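Local coordinates for hypothetical protein (Fusobacterium nucleatum subsp. nucleatum, PDB 2GSL), which might act as a ribonuclease in RNA processing, probably as a member of the MrnC family with a ribonuclease III-type helical domain, at residues A24-E27 / L28-K32; K113-E116 / E117-K120; Y56-L59 / I60-I64; T92-E95 / Y96-T100; I122-V125 / I126-E129. One frame throughout, in Å; residues are numbered along the deposited sequence.

Contact 1: residues A24-E27 / L28-K32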
loop_
_atom_site.group_PDB
_atom_site.type_symbol
_atom_site.label_atom_id
_atom_site.label_comp_id
_atom_site.label_asym_id
_atom_site.label_seq_id
_atom_site.Cartn_x
_atom_site.Cartn_y
_atom_site.Cartn_z
ATOM N N ALA A 24 2.277 -3.723 -1.576
ATOM C CA ALA A 24 1.549 -2.625 -0.945
ATOM C C ALA A 24 2.424 -1.378 -0.863
ATOM O O ALA A 24 1.942 -0.250 -1.052
ATOM C CB ALA A 24 1.085 -3.031 0.452
ATOM N N ILE A 25 3.715 -1.584 -0.602
ATOM C CA ILE A 25 4.671 -0.480 -0.483
ATOM C C ILE A 25 4.829 0.211 -1.834
ATOM O O ILE A 25 4.911 1.445 -1.916
ATOM C CB ILE A 25 6.068 -0.998 0.004
ATOM C CG1 ILE A 25 5.938 -1.625 1.397
ATOM C CG2 ILE A 25 7.075 0.135 0.093
ATOM C CD1 ILE A 25 7.178 -2.336 1.854
ATOM N N TRP A 26 4.876 -0.601 -2.892
ATOM C CA TRP A 26 5.031 -0.098 -4.260
ATOM C C TRP A 26 3.808 0.718 -4.646
ATOM O O TRP A 26 3.951 1.854 -5.111
ATOM C CB TRP A 26 5.208 -1.264 -5.241
ATOM C CG TRP A 26 5.646 -0.860 -6.601
ATOM C CD1 TRP A 26 4.878 -0.791 -7.717
ATOM C CD2 TRP A 26 6.971 -0.483 -7.000
ATOM N NE1 TRP A 26 5.639 -0.388 -8.791
ATOM C CE2 TRP A 26 6.925 -0.184 -8.371
ATOM C CE3 TRP A 26 8.186 -0.346 -6.322
ATOM C CZ2 TRP A 26 8.053 0.211 -9.085
ATOM C CZ3 TRP A 26 9.310 0.050 -7.030
ATOM C CH2 TRP A 26 9.234 0.334 -8.391
ATOM N N GLU A 27 2.610 0.166 -4.445
ATOM C CA GLU A 27 1.409 0.922 -4.804
ATOM C C GLU A 27 1.458 2.290 -4.151
ATOM O O GLU A 27 1.405 3.312 -4.836
ATOM C CB GLU A 27 0.115 0.193 -4.394
ATOM C CG GLU A 27 -0.575 -0.548 -5.544
ATOM C CD GLU A 27 -1.709 0.242 -6.205
ATOM O OE1 GLU A 27 -1.480 1.348 -6.728
ATOM O OE2 GLU A 27 -2.857 -0.247 -6.224
ATOM N N LEU A 28 1.589 2.306 -2.826
ATOM C CA LEU A 28 1.630 3.556 -2.055
ATOM C C LEU A 28 2.525 4.620 -2.666
ATOM O O LEU A 28 2.079 5.734 -2.914
ATOM C CB LEU A 28 2.092 3.284 -0.621
ATOM C CG LEU A 28 2.089 4.488 0.305
ATOM C CD1 LEU A 28 0.735 5.192 0.215
ATOM C CD2 LEU A 28 2.361 4.034 1.708
ATOM N N GLU A 29 3.785 4.279 -2.896
ATOM C CA GLU A 29 4.713 5.219 -3.479
ATOM C C GLU A 29 4.232 5.703 -4.847
ATOM O O GLU A 29 4.274 6.903 -5.123
ATOM C CB GLU A 29 6.096 4.589 -3.583
ATOM C CG GLU A 29 6.776 4.440 -2.236
ATOM C CD GLU A 29 6.730 5.728 -1.415
ATOM O OE1 GLU A 29 6.086 5.737 -0.334
ATOM O OE2 GLU A 29 7.334 6.728 -1.865
ATOM N N ILE A 30 3.757 4.789 -5.698
ATOM C CA ILE A 30 3.282 5.179 -7.032
ATOM C C ILE A 30 2.058 6.091 -6.948
ATOM O O ILE A 30 2.003 7.121 -7.617
ATOM C CB ILE A 30 2.955 3.939 -7.922
ATOM C CG1 ILE A 30 4.241 3.169 -8.224
ATOM C CG2 ILE A 30 2.336 4.370 -9.236
ATOM C CD1 ILE A 30 5.360 4.027 -8.781
ATOM N N ARG A 31 1.081 5.741 -6.123
ATOM C CA ARG A 31 -0.084 6.601 -6.035
ATOM C C ARG A 31 0.314 7.974 -5.512
ATOM O O ARG A 31 -0.183 9.000 -5.996
ATOM C CB ARG A 31 -1.132 5.983 -5.137
ATOM C CG ARG A 31 -1.612 4.656 -5.651
ATOM C CD ARG A 31 -2.822 4.261 -4.878
ATOM N NE ARG A 31 -3.362 2.982 -5.293
ATOM C CZ ARG A 31 -4.432 2.425 -4.733
ATOM N NH1 ARG A 31 -5.056 3.055 -3.741
ATOM N NH2 ARG A 31 -4.873 1.237 -5.146
ATOM N N LYS A 32 1.229 8.001 -4.543
ATOM C CA LYS A 32 1.689 9.266 -3.976
ATOM C C LYS A 32 2.200 10.239 -5.031
ATOM O O LYS A 32 1.749 11.383 -5.101
ATOM C CB LYS A 32 2.812 9.042 -2.970
ATOM C CG LYS A 32 2.374 8.513 -1.640
ATOM C CD LYS A 32 3.344 8.971 -0.557
ATOM C CE LYS A 32 4.764 8.516 -0.856
ATOM N NZ LYS A 32 5.726 8.817 0.246
#
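Glu27 and Arg31, one helical turn apart, join through a two-pronged salt bridge. Arg31 NE donates to Glu27 OE1 at 2.9 Å, and Arg31 NH2 donates to Glu27 OE2 at 2.7 Å, so each carboxylate oxygen takes one nitrogen from the side of the guanidinium. The two flat groups do not share a plane: they stand 75° apart, and both nitrogens reach the oxygens from above the carboxylate plane. Arg31 is extended from CG to NE, while Glu27 is bent at chi2 (-97°), which turns its carboxylate along the helix to meet that arm. A hydrophobic pair occupies another side of the helix. Ile30 CG1 lies over one face of the Trp26 indole, displaced toward the rim, in a CH-pi contact 4.2 Å from the centroid of the five-membered ring. Beneath both pairs runs the i to i+4 ladder, with Ile30 N to Trp26 O at 3.0 Å and Arg31 N to Glu27 O at 2.8 Å. The second shell fixes the groups further: Trp26 NE1 donates to Lys51 O, and Arg31 NH1 forms a salt bridge with the active-site Asp23 of the second subunit. Arg31 thus links a carboxylate of its own helix to one across the dimer interface. From helix 15-34, Trp26 touches helices 41-52, 93-111 and 115-127, while Ile25 and Leu28 face the second subunit.

Contact 2: residues K113-E116 / E117-K120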
loop_
_atom_site.group_PDB
_atom_site.type_symbol
_atom_site.label_atom_id
_atom_site.label_comp_id
_atom_site.label_asym_id
_atom_site.label_seq_id
_atom_site.Cartn_x
_atom_site.Cartn_y
_atom_site.Cartn_z
ATOM N N LYS A 113 14.240 -0.798 7.855
ATOM C CA LYS A 113 14.306 0.653 7.987
ATOM C C LYS A 113 15.115 1.338 6.879
ATOM O O LYS A 113 15.514 2.494 7.026
ATOM C CB LYS A 113 14.897 1.032 9.352
ATOM C CG LYS A 113 13.875 1.188 10.474
ATOM C CD LYS A 113 13.180 -0.114 10.799
ATOM C CE LYS A 113 12.221 0.049 11.977
ATOM N NZ LYS A 113 11.112 1.014 11.691
ATOM N N LYS A 114 15.354 0.632 5.775
ATOM C CA LYS A 114 16.103 1.199 4.660
ATOM C C LYS A 114 15.188 1.925 3.665
ATOM O O LYS A 114 15.353 1.816 2.447
ATOM C CB LYS A 114 16.904 0.100 3.958
ATOM C CG LYS A 114 18.199 -0.258 4.685
ATOM C CD LYS A 114 18.891 -1.465 4.062
ATOM C CE LYS A 114 20.307 -1.637 4.596
ATOM N NZ LYS A 114 21.200 -0.561 4.105
ATOM N N GLU A 115 14.237 2.685 4.202
ATOM C CA GLU A 115 13.286 3.428 3.389
ATOM C C GLU A 115 13.986 4.436 2.478
ATOM O O GLU A 115 13.379 4.974 1.552
ATOM C CB GLU A 115 12.259 4.141 4.290
ATOM C CG GLU A 115 10.798 3.666 4.129
ATOM C CD GLU A 115 10.014 4.471 3.079
ATOM O OE1 GLU A 115 9.824 5.691 3.282
ATOM O OE2 GLU A 115 9.588 3.887 2.055
ATOM N N GLU A 116 15.261 4.700 2.728
ATOM C CA GLU A 116 15.981 5.647 1.881
ATOM C C GLU A 116 16.440 4.949 0.608
ATOM O O GLU A 116 16.677 5.586 -0.418
ATOM C CB GLU A 116 17.195 6.225 2.614
ATOM C CG GLU A 116 18.028 7.160 1.746
ATOM C CD GLU A 116 17.244 8.384 1.281
ATOM O OE1 GLU A 116 17.698 9.051 0.324
ATOM O OE2 GLU A 116 16.183 8.682 1.878
ATOM N N GLU A 117 16.572 3.630 0.693
ATOM C CA GLU A 117 16.997 2.820 -0.440
ATOM C C GLU A 117 15.811 2.644 -1.385
ATOM O O GLU A 117 15.979 2.467 -2.593
ATOM C CB GLU A 117 17.492 1.459 0.053
ATOM C CG GLU A 117 18.755 1.526 0.907
ATOM C CD GLU A 117 20.023 1.623 0.074
ATOM O OE1 GLU A 117 20.105 2.523 -0.788
ATOM O OE2 GLU A 117 20.944 0.799 0.287
ATOM N N ILE A 118 14.608 2.704 -0.821
ATOM C CA ILE A 118 13.390 2.568 -1.601
ATOM C C ILE A 118 13.167 3.815 -2.451
ATOM O O ILE A 118 12.806 3.717 -3.629
ATOM C CB ILE A 118 12.179 2.361 -0.688
ATOM C CG1 ILE A 118 12.394 1.110 0.168
ATOM C CG2 ILE A 118 10.917 2.230 -1.516
ATOM C CD1 ILE A 118 11.315 0.871 1.173
ATOM N N LYS A 119 13.395 4.987 -1.854
ATOM C CA LYS A 119 13.222 6.255 -2.560
ATOM C C LYS A 119 14.142 6.361 -3.770
ATOM O O LYS A 119 13.788 6.963 -4.781
ATOM C CB LYS A 119 13.484 7.446 -1.623
ATOM C CG LYS A 119 13.298 8.806 -2.296
ATOM C CD LYS A 119 13.336 9.976 -1.298
ATOM C CE LYS A 119 12.808 11.280 -1.945
ATOM N NZ LYS A 119 12.742 12.454 -1.014
ATOM N N LYS A 120 15.322 5.768 -3.677
ATOM C CA LYS A 120 16.257 5.850 -4.786
ATOM C C LYS A 120 15.744 5.047 -5.987
ATOM O O LYS A 120 15.950 5.434 -7.136
ATOM C CB LYS A 120 17.630 5.357 -4.330
ATOM C CG LYS A 120 18.771 5.862 -5.178
ATOM C CD LYS A 120 20.052 5.981 -4.368
ATOM C CE LYS A 120 20.587 4.628 -3.919
ATOM N NZ LYS A 120 21.916 4.746 -3.221
#
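Lys114 and Glu117 both place CG beside their own backbone N (chi1 -80° and -65°), which sends the two chains out side by side in the same direction. Their aliphatic stems touch, Lys114 CB to Glu117 CG at 3.8 Å. Lys114 stays extended until a bend at chi4, and its NZ stops 4.1 Å from Glu117 OE2, near enough for attraction but beyond a salt bridge. The other oxygen, Glu117 OE1, makes a long ion pair with Lys120 NZ at 3.8 Å, while Asp69 brings a like charge close to OE2. The nearby lysines would probably help to offset this crowding of negative charge. The setting is the junction of two helices: Lys113, with positive phi, is the C-prime residue of a Schellman motif closing helix 93-111, its N-H bonded to Tyr110 O and that of Lys114 to Met109 O. Helix 115-127 then begins loosely. Lys114 O accepts from Glu117 N at 2.8 Å, the donor standing well above the carbonyl plane, and only weakly from Ile118 N; Lys119 N to Glu115 O, at 3.4 Å, is also weak. On the inward side, a bend at chi2 folds Glu115 back across Ile118, bringing OE2 to 3.6 Å from Ile118 CD1. The buried Ile118 packs on Met109 and Tyr110 of the preceding helix, with Glu115 also resting on Tyr110.

Contact 3: residues Y56-L59 / I60-I64; sequences YQSL and IYKKI
Tyr56 and Ile60 form an i to i+4 hydrophobic pair on helix 54-64, on the flank that packs against helix 115-127. Tyr56 CE1 lies 3.6 Å from Ile60 CD1, and CG1 of the same isoleucine is equally near that ring carbon; the methyl meets the ring at a slant. Tyr56 has CG anti to the backbone N (chi1 -167°), which lays the ring alongside the helix within reach of the next turn, where Ile60 turns its CG1-CD1 branch toward it. Beyond this pair stand Val125, touching both residues, and Ile124, touching Ile60. The helical ladder is regular at first: Ile60 N to Tyr56 O at 3.0 Å, Tyr61 N to Gln57 O at 2.8 Å and Lys62 N to Ser58 O at 3.1 Å. The last of the series, Lys63 N to Leu59 O, is weak, as the helix nears its end. Another flank faces helix 93-111 and is mixed, with polar links among apolar packing. The stem of Lys62 runs past Ser58, its CD 3.9 Å from Ser58 OG, and that hydroxyl is hydrogen-bonded to Glu98, against which Lys62 also lies. The Tyr61 side chain packs on Glu98 and Ala101. Gln57 packs on Leu102, and its NE2 makes a weak hydrogen bond to Glu103, a magnesium ligand. Apolar groups thus seat the helix on helix 115-127, hydroxyl and amide groups face Glu98 and Glu103 of helix 93-111, and Gln57, its side chain about 3 Å from the magnesium ion, may help to position Glu103 through this weak bond.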
loop_
_atom_site.group_PDB
_atom_site.type_symbol
_atom_site.label_atom_id
_atom_site.label_comp_id
_atom_site.label_asym_id
_atom_site.label_seq_id
_atom_site.Cartn_x
_atom_site.Cartn_y
_atom_site.Cartn_z
ATOM N N TYR A 56 6.255 -3.874 -15.937
ATOM C CA TYR A 56 7.052 -2.717 -15.543
ATOM C C TYR A 56 8.000 -3.036 -14.380
ATOM O O TYR A 56 9.209 -2.827 -14.486
ATOM C CB TYR A 56 6.152 -1.524 -15.193
ATOM C CG TYR A 56 6.914 -0.219 -15.076
ATOM C CD1 TYR A 56 7.472 0.173 -13.861
ATOM C CD2 TYR A 56 7.148 0.582 -16.199
ATOM C CE1 TYR A 56 8.246 1.313 -13.761
ATOM C CE2 TYR A 56 7.926 1.732 -16.109
ATOM C CZ TYR A 56 8.477 2.088 -14.883
ATOM O OH TYR A 56 9.293 3.197 -14.780
ATOM N N GLN A 57 7.480 -3.551 -13.275
ATOM C CA GLN A 57 8.372 -3.861 -12.164
ATOM C C GLN A 57 9.560 -4.683 -12.676
ATOM O O GLN A 57 10.684 -4.533 -12.187
ATOM C CB GLN A 57 7.636 -4.633 -11.082
ATOM C CG GLN A 57 6.205 -4.231 -10.953
ATOM C CD GLN A 57 5.641 -4.558 -9.599
ATOM O OE1 GLN A 57 6.074 -3.994 -8.594
ATOM N NE2 GLN A 57 4.669 -5.469 -9.554
ATOM N N SER A 58 9.310 -5.534 -13.673
ATOM C CA SER A 58 10.351 -6.377 -14.266
ATOM C C SER A 58 11.459 -5.546 -14.916
ATOM O O SER A 58 12.639 -5.899 -14.846
ATOM C CB SER A 58 9.746 -7.331 -15.309
ATOM O OG SER A 58 10.760 -8.100 -15.953
ATOM N N LEU A 59 11.081 -4.450 -15.563
ATOM C CA LEU A 59 12.082 -3.599 -16.182
ATOM C C LEU A 59 12.878 -2.981 -15.059
ATOM O O LEU A 59 14.099 -2.858 -15.150
ATOM C CB LEU A 59 11.433 -2.489 -17.004
ATOM C CG LEU A 59 10.828 -2.897 -18.350
ATOM C CD1 LEU A 59 10.280 -1.661 -19.061
ATOM C CD2 LEU A 59 11.905 -3.574 -19.207
ATOM N N ILE A 60 12.181 -2.596 -13.994
ATOM C CA ILE A 60 12.852 -1.999 -12.858
ATOM C C ILE A 60 13.889 -2.965 -12.318
ATOM O O ILE A 60 15.080 -2.655 -12.276
ATOM C CB ILE A 60 11.866 -1.656 -11.723
ATOM C CG1 ILE A 60 10.905 -0.561 -12.182
ATOM C CG2 ILE A 60 12.634 -1.190 -10.485
ATOM C CD1 ILE A 60 11.591 0.746 -12.522
ATOM N N TYR A 61 13.438 -4.149 -11.916
ATOM C CA TYR A 61 14.349 -5.147 -11.371
ATOM C C TYR A 61 15.587 -5.313 -12.257
ATOM O O TYR A 61 16.706 -5.145 -11.794
ATOM C CB TYR A 61 13.609 -6.482 -11.186
ATOM C CG TYR A 61 14.483 -7.634 -10.746
ATOM C CD1 TYR A 61 15.174 -8.393 -11.678
ATOM C CD2 TYR A 61 14.637 -7.948 -9.397
ATOM C CE1 TYR A 61 16.000 -9.434 -11.287
ATOM C CE2 TYR A 61 15.466 -8.989 -8.986
ATOM C CZ TYR A 61 16.149 -9.728 -9.940
ATOM O OH TYR A 61 17.004 -10.743 -9.563
ATOM N N LYS A 62 15.389 -5.600 -13.534
ATOM C CA LYS A 62 16.522 -5.783 -14.425
ATOM C C LYS A 62 17.428 -4.565 -14.570
ATOM O O LYS A 62 18.596 -4.706 -14.936
ATOM C CB LYS A 62 16.030 -6.268 -15.785
ATOM C CG LYS A 62 15.331 -7.606 -15.668
ATOM C CD LYS A 62 14.549 -7.990 -16.911
ATOM C CE LYS A 62 15.442 -8.346 -18.069
ATOM N NZ LYS A 62 14.633 -8.916 -19.177
ATOM N N LYS A 63 16.913 -3.377 -14.261
ATOM C CA LYS A 63 17.721 -2.164 -14.363
ATOM C C LYS A 63 18.465 -1.823 -13.076
ATOM O O LYS A 63 19.375 -0.996 -13.094
ATOM C CB LYS A 63 16.855 -0.965 -14.776
ATOM C CG LYS A 63 16.266 -1.074 -16.190
ATOM C CD LYS A 63 15.336 0.094 -16.505
ATOM C CE LYS A 63 16.098 1.410 -16.671
ATOM N NZ LYS A 63 16.888 1.482 -17.949
ATOM N N ILE A 64 18.094 -2.454 -11.962
ATOM C CA ILE A 64 18.768 -2.165 -10.699
ATOM C C ILE A 64 19.531 -3.341 -10.103
ATOM O O ILE A 64 20.637 -3.168 -9.607
ATOM C CB ILE A 64 17.780 -1.638 -9.628
ATOM C CG1 ILE A 64 16.754 -2.709 -9.280
ATOM C CG2 ILE A 64 17.081 -0.402 -10.127
ATOM C CD1 ILE A 64 15.791 -2.263 -8.197
#

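Contact 4: residues T92-E95 / Y96-T100; sequences TVME and YKEAT
Tyr96 opens the second half of this helical start by donating its N-H to Thr92 O at 2.9 Å, while its ring turns away to rest on Pro88 and Cys91. Lys97 follows, its N-H on Val93 O, and its aliphatic chain lies beside Val93, pointing the same way, with CD 3.4 Å from Val93 CG1. Bends at chi2, chi3 and chi4 curl the lysine so that NZ reaches Lys80 O. Thr92 is the N-cap of helix 93-111: its OG1 takes a weak hydrogen bond from Glu95 N at 3.3 Å, serving one of the N-H groups of the first turn, which have no preceding carbonyls in the helix. Glu98 N bonds Met94 O at 3.0 Å. The Glu98 side chain is extended beyond CG and passes across selenomethionine Met94, whose CG is 3.8 Å from Glu98 OE1. Both carboxylate oxygens are used further out, OE1 in a salt bridge with Lys80 and OE2 in a hydrogen bond with Ser58. Ala99 N reaches Glu95 O only weakly, and its small side chain lies against Ala54 of helix 54-64. Thr100 returns to Tyr96 O twice, through its N-H at 3.0 Å and through OG1 at 3.1 Å, the hydroxyl coming from above the carbonyl plane.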
loop_
_atom_site.group_PDB
_atom_site.type_symbol
_atom_site.label_atom_id
_atom_site.label_comp_id
_atom_site.label_asym_id
_atom_site.label_seq_id
_atom_site.Cartn_x
_atom_site.Cartn_y
_atom_site.Cartn_z
ATOM N N THR A 92 5.155 -12.748 -18.906
ATOM C CA THR A 92 5.734 -14.086 -18.993
ATOM C C THR A 92 6.166 -14.580 -17.619
ATOM O O THR A 92 6.210 -13.815 -16.654
ATOM C CB THR A 92 6.981 -14.117 -19.899
ATOM O OG1 THR A 92 8.024 -13.342 -19.296
ATOM C CG2 THR A 92 6.664 -13.556 -21.277
ATOM N N VAL A 93 6.496 -15.863 -17.540
ATOM C CA VAL A 93 6.938 -16.446 -16.284
ATOM C C VAL A 93 8.111 -15.646 -15.716
ATOM O O VAL A 93 8.076 -15.212 -14.565
ATOM C CB VAL A 93 7.360 -17.921 -16.473
ATOM C CG1 VAL A 93 7.809 -18.517 -15.139
ATOM C CG2 VAL A 93 6.193 -18.716 -17.040
HETATM N N MSE A 94 9.140 -15.444 -16.534
HETATM C CA MSE A 94 10.327 -14.699 -16.119
HETATM C C MSE A 94 9.997 -13.296 -15.574
HETATM O O MSE A 94 10.522 -12.887 -14.539
HETATM C CB MSE A 94 11.295 -14.569 -17.299
HETATM C CG MSE A 94 12.631 -13.945 -16.938
HETATM SE SE MSE A 94 13.732 -15.158 -15.909
HETATM C CE MSE A 94 15.435 -14.807 -16.799
ATOM N N GLU A 95 9.131 -12.571 -16.277
ATOM C CA GLU A 95 8.745 -11.223 -15.879
ATOM C C GLU A 95 7.976 -11.209 -14.566
ATOM O O GLU A 95 8.195 -10.349 -13.704
ATOM C CB GLU A 95 7.908 -10.571 -16.981
ATOM C CG GLU A 95 8.662 -10.436 -18.288
ATOM C CD GLU A 95 7.869 -9.753 -19.385
ATOM O OE1 GLU A 95 8.468 -9.499 -20.453
ATOM O OE2 GLU A 95 6.662 -9.467 -19.192
ATOM N N TYR A 96 7.079 -12.173 -14.413
ATOM C CA TYR A 96 6.279 -12.271 -13.206
ATOM C C TYR A 96 7.211 -12.526 -12.018
ATOM O O TYR A 96 7.094 -11.887 -10.972
ATOM C CB TYR A 96 5.265 -13.405 -13.358
ATOM C CG TYR A 96 4.222 -13.424 -12.278
ATOM C CD1 TYR A 96 4.439 -14.101 -11.074
ATOM C CD2 TYR A 96 3.040 -12.709 -12.428
ATOM C CE1 TYR A 96 3.496 -14.054 -10.045
ATOM C CE2 TYR A 96 2.102 -12.653 -11.413
ATOM C CZ TYR A 96 2.331 -13.320 -10.226
ATOM O OH TYR A 96 1.400 -13.207 -9.219
ATOM N N LYS A 97 8.148 -13.452 -12.196
ATOM C CA LYS A 97 9.097 -13.773 -11.148
ATOM C C LYS A 97 9.897 -12.526 -10.763
ATOM O O LYS A 97 9.957 -12.157 -9.589
ATOM C CB LYS A 97 10.025 -14.907 -11.606
ATOM C CG LYS A 97 9.303 -16.256 -11.762
ATOM C CD LYS A 97 9.908 -17.132 -12.867
ATOM C CE LYS A 97 11.308 -17.682 -12.531
ATOM N NZ LYS A 97 11.325 -18.920 -11.672
ATOM N N GLU A 98 10.496 -11.864 -11.745
ATOM C CA GLU A 98 11.272 -10.665 -11.467
ATOM C C GLU A 98 10.399 -9.588 -10.837
ATOM O O GLU A 98 10.892 -8.716 -10.129
ATOM C CB GLU A 98 11.911 -10.144 -12.748
ATOM C CG GLU A 98 13.128 -10.945 -13.180
ATOM C CD GLU A 98 13.507 -10.688 -14.625
ATOM O OE1 GLU A 98 14.571 -11.199 -15.067
ATOM O OE2 GLU A 98 12.735 -9.981 -15.324
ATOM N N ALA A 99 9.096 -9.668 -11.081
ATOM C CA ALA A 99 8.169 -8.706 -10.512
ATOM C C ALA A 99 8.029 -8.967 -9.016
ATOM O O ALA A 99 7.874 -8.044 -8.206
ATOM C CB ALA A 99 6.811 -8.823 -11.197
ATOM N N THR A 100 8.070 -10.244 -8.661
ATOM C CA THR A 100 7.971 -10.680 -7.274
ATOM C C THR A 100 9.297 -10.433 -6.571
ATOM O O THR A 100 9.340 -10.029 -5.415
ATOM C CB THR A 100 7.670 -12.161 -7.212
ATOM O OG1 THR A 100 6.470 -12.420 -7.948
ATOM C CG2 THR A 100 7.499 -12.605 -5.763
#

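Contact 5: residues I122-V125 / I126-E129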
loop_
_atom_site.group_PDB
_atom_site.type_symbol
_atom_site.label_atom_id
_atom_site.label_comp_id
_atom_site.label_asym_id
_atom_site.label_seq_id
_atom_site.Cartn_x
_atom_site.Cartn_y
_atom_site.Cartn_z
ATOM N N ILE A 122 12.470 4.362 -6.422
ATOM C CA ILE A 122 11.273 5.059 -6.854
ATOM C C ILE A 122 11.669 6.258 -7.718
ATOM O O ILE A 122 10.938 6.628 -8.629
ATOM C CB ILE A 122 10.443 5.535 -5.654
ATOM C CG1 ILE A 122 9.966 4.323 -4.850
ATOM C CG2 ILE A 122 9.259 6.357 -6.132
ATOM C CD1 ILE A 122 9.040 3.392 -5.614
ATOM N N ASN A 123 12.824 6.857 -7.439
ATOM C CA ASN A 123 13.282 7.995 -8.221
ATOM C C ASN A 123 13.652 7.602 -9.645
ATOM O O ASN A 123 13.640 8.443 -10.546
ATOM C CB ASN A 123 14.479 8.677 -7.557
ATOM C CG ASN A 123 14.065 9.678 -6.491
ATOM O OD1 ASN A 123 14.913 10.277 -5.827
ATOM N ND2 ASN A 123 12.757 9.865 -6.323
ATOM N N ILE A 124 13.986 6.335 -9.864
ATOM C CA ILE A 124 14.333 5.911 -11.213
ATOM C C ILE A 124 13.056 5.508 -11.949
ATOM O O ILE A 124 13.071 5.228 -13.146
ATOM C CB ILE A 124 15.369 4.742 -11.203
ATOM C CG1 ILE A 124 14.682 3.403 -10.978
ATOM C CG2 ILE A 124 16.417 4.991 -10.131
ATOM C CD1 ILE A 124 14.263 2.724 -12.258
ATOM N N VAL A 125 11.943 5.500 -11.224
ATOM C CA VAL A 125 10.659 5.150 -11.813
ATOM C C VAL A 125 10.038 6.395 -12.441
ATOM O O VAL A 125 9.392 6.310 -13.483
ATOM C CB VAL A 125 9.682 4.572 -10.755
ATOM C CG1 VAL A 125 8.304 4.364 -11.367
ATOM C CG2 VAL A 125 10.218 3.257 -10.224
ATOM N N ILE A 126 10.240 7.552 -11.814
ATOM C CA ILE A 126 9.677 8.780 -12.352
ATOM C C ILE A 126 10.709 9.585 -13.132
ATOM O O ILE A 126 10.342 10.458 -13.919
ATOM C CB ILE A 126 9.081 9.676 -11.244
ATOM C CG1 ILE A 126 10.142 10.629 -10.697
ATOM C CG2 ILE A 126 8.541 8.816 -10.118
ATOM C CD1 ILE A 126 11.273 9.941 -9.987
ATOM N N LYS A 127 11.994 9.307 -12.915
ATOM C CA LYS A 127 13.036 10.023 -13.644
ATOM C C LYS A 127 12.962 9.549 -15.080
ATOM O O LYS A 127 13.176 10.318 -16.011
ATOM C CB LYS A 127 14.431 9.728 -13.076
ATOM C CG LYS A 127 15.226 8.637 -13.806
ATOM C CD LYS A 127 16.717 8.713 -13.431
ATOM C CE LYS A 127 17.585 7.691 -14.180
ATOM N NZ LYS A 127 17.314 6.267 -13.815
ATOM N N GLY A 128 12.658 8.267 -15.246
ATOM C CA GLY A 128 12.544 7.706 -16.576
ATOM C C GLY A 128 11.155 7.986 -17.108
ATOM O O GLY A 128 10.756 7.460 -18.147
ATOM N N GLU A 129 10.420 8.826 -16.383
ATOM C CA GLU A 129 9.060 9.196 -16.760
ATOM C C GLU A 129 9.010 10.661 -17.196
ATOM O O GLU A 129 7.996 11.130 -17.720
ATOM C CB GLU A 129 8.109 8.972 -15.578
ATOM C CG GLU A 129 6.719 8.535 -15.995
ATOM C CD GLU A 129 6.753 7.263 -16.825
ATOM O OE1 GLU A 129 7.258 6.237 -16.320
ATOM O OE2 GLU A 129 6.282 7.291 -17.984
#
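Ile126 N reaches Ile122 O across 3.4 Å, a weak hydrogen bond, and the same carbonyl also accepts from Val125 N at 3.0 Å. Ile122 O therefore serves two donors, one three residues ahead and one four. Lys127 N lies 3.0 Å from Asn123 O, but that oxygen is placed doubtfully in the model, so the bond is less certain. This is the fraying C-terminal end of helix 115-127: Gly128 N stands 3.7 Å from Ile124 O, too far to continue the ladder, and Glu129 N turns instead to Ile126 O in a weak bond at 3.0 Å. Among the side chains, Lys127 folds back, a bend at chi4 (-67°) bringing NZ to 3.6 Å from Ile124 CB, against the apolar Ile124. Glu129 CB comes 3.6 Å from Val125 O, and the glutamate side chain touches Tyr56 and Tyr34. On the inner side of the helix Ile122 and Val125 both meet Trp26, Val125 also touches Tyr56 and Ile60, and Ile126 extends the apolar packing to Tyr33 of helix 15-34.

Contacts 1, 3 and 5 converge on one hydrophobic centre: Trp26 CH2 lies 3.6 Å from Val125 CG2, and Ile60 CD1 3.7 Å from the same methyl. Contacts 3 and 4 join on the polar side, Ser58 OG to Glu98 OE2 at 2.8 Å. The magnesium ion, bound by Asp23 and Glu103, lies near this network: the side chain of Gln57 in contact 3 is about 3 Å from it, and those of Trp26 in contact 1 and Ala99 in contact 4 are each about 6 Å away. Contacts 2 and 5 occupy the two ends of helix 115-127, their centres 14 Å apart, both more remote from the metal.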